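Local coordinates for protein D-alanine--D-alanine ligase (Acinetobacter baumannii ACICU, PDB 5D8D) that joins two molecules of D-alanine into D-alanyl-D-alanine at the cost of ATP, a step in building the peptidoglycan of the bacterial cell wall, at residues C296-I299 with L300-T303. Residues are numbered along the deposited sequence; the frame is centred on the assembly and turned at random.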
loop_
_atom_site.group_PDB
_atom_site.type_symbol
_atom_site.label_atom_id
_atom_site.label_comp_id
_atom_site.label_asym_id
_atom_site.label_seq_id
_atom_site.Cartn_x
_atom_site.Cartn_y
_atom_site.Cartn_z
ATOM N N CYS A 296 -16.678 18.089 -11.041
ATOM C CA CYS A 296 -15.590 17.551 -11.834
ATOM C C CYS A 296 -14.449 18.542 -11.921
ATOM O O CYS A 296 -13.317 18.185 -11.732
ATOM C CB CYS A 296 -16.055 17.118 -13.210
ATOM S SG CYS A 296 -17.130 15.654 -13.190
ATOM N N VAL A 297 -14.726 19.807 -12.150
ATOM C CA VAL A 297 -13.646 20.792 -12.105
ATOM C C VAL A 297 -12.927 20.815 -10.712
ATOM O O VAL A 297 -11.698 20.904 -10.622
ATOM C CB VAL A 297 -14.169 22.175 -12.526
ATOM C CG1 VAL A 297 -13.181 23.292 -12.187
ATOM C CG2 VAL A 297 -14.443 22.166 -14.030
ATOM N N ALA A 298 -13.691 20.697 -9.645
ATOM C CA ALA A 298 -13.128 20.777 -8.304
ATOM C C ALA A 298 -12.241 19.558 -7.981
ATOM O O ALA A 298 -11.186 19.693 -7.344
ATOM C CB ALA A 298 -14.244 20.939 -7.273
ATOM N N ILE A 299 -12.658 18.372 -8.407
ATOM C CA ILE A 299 -11.796 17.206 -8.317
ATOM C C ILE A 299 -10.487 17.492 -9.100
ATOM O O ILE A 299 -9.397 17.321 -8.581
ATOM C CB ILE A 299 -12.523 15.928 -8.795
ATOM C CG1 ILE A 299 -13.618 15.550 -7.790
ATOM C CG2 ILE A 299 -11.568 14.744 -8.971
ATOM C CD1 ILE A 299 -14.699 14.595 -8.324
ATOM N N LEU A 300 -10.592 17.970 -10.323
ATOM C CA LEU A 300 -9.409 18.190 -11.143
ATOM C C LEU A 300 -8.485 19.286 -10.562
ATOM O O LEU A 300 -7.290 19.305 -10.826
ATOM C CB LEU A 300 -9.838 18.571 -12.573
ATOM C CG LEU A 300 -8.747 18.640 -13.631
ATOM C CD1 LEU A 300 -8.005 17.315 -13.709
ATOM C CD2 LEU A 300 -9.375 18.952 -14.968
ATOM N N GLU A 301 -9.051 20.216 -9.805
ATOM C CA GLU A 301 -8.279 21.318 -9.214
ATOM C C GLU A 301 -7.237 20.840 -8.219
ATOM O O GLU A 301 -6.229 21.483 -8.068
ATOM C CB GLU A 301 -9.202 22.347 -8.574
ATOM C CG GLU A 301 -9.703 23.374 -9.573
ATOM C CD GLU A 301 -10.770 24.273 -8.994
ATOM O OE1 GLU A 301 -11.192 23.980 -7.859
ATOM O OE2 GLU A 301 -11.168 25.256 -9.677
ATOM N N GLN A 302 -7.439 19.681 -7.611
ATOM C CA GLN A 302 -6.390 19.040 -6.793
ATOM C C GLN A 302 -5.094 18.869 -7.545
ATOM O O GLN A 302 -4.060 18.787 -6.890
ATOM C CB GLN A 302 -6.762 17.639 -6.310
ATOM C CG GLN A 302 -8.070 17.505 -5.530
ATOM C CD GLN A 302 -8.770 16.131 -5.728
ATOM O OE1 GLN A 302 -8.118 15.104 -5.997
ATOM N NE2 GLN A 302 -10.087 16.112 -5.548
ATOM N N THR A 303 -5.136 18.773 -8.888
ATOM C CA THR A 303 -3.911 18.532 -9.654
ATOM C C THR A 303 -3.029 19.757 -9.902
ATOM O O THR A 303 -2.030 19.623 -10.609
ATOM C CB THR A 303 -4.198 17.784 -10.998
ATOM O OG1 THR A 303 -4.873 18.605 -11.964
ATOM C CG2 THR A 303 -5.013 16.589 -10.760
#
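The side-chain amide of Q302 presents one face to the carbonyl oxygen of I299, which stands almost straight above Q302 CD at 3.2 Å. The I299 CA lies on that same face, 3.4 Å from Q302 NE2, while Q302 OE1 accepts a hydrogen bond from the backbone N of G88. With CG anti to the carbonyl carbon (chi1 -55°) and a modest bend at chi2, the Q302 chain runs back along the helix, parallel to the I299 side chain.

The carboxylate of E301 also turns one face to the preceding turn: V297 CG1 sits above it, 3.8 Å from E301 OE2, and the CA of A298 meets that face nearer OE1. V297 CG1 is anti to its own backbone N (chi1 167°), which brings this methyl over the carboxylate face; E301 OE2 also forms a long, weak ion pair with K6.

Along the backbone the bonding changes toward the end of the helix. L300 N gives a nearly straight bond to C296 O (3.1 Å), and E301 N reaches V297 O at 2.9 Å, with a weaker branch to A298 O. Q302 N instead bonds I299 O three residues back at 3.2 Å, approaching from above the carbonyl plane. L300 O then receives two donors, T303 N and, in the carbonyl plane, T303 OG1 at 2.8 Å; that hydroxyl oxygen is also bonded to R60 NE, so two bonds grip it.

Buried I299 and L300 carry the helix onto strand 60-63, through F62 and R60 respectively, and L300 also meets F7. This passage from i-to-i−4 to i-to-i−3 bonding is characteristic of a helix C-terminus, here that of helix 292-301, the last of the ligase's ATP-grasp region, docked against its N-terminal Rossmann-like domain.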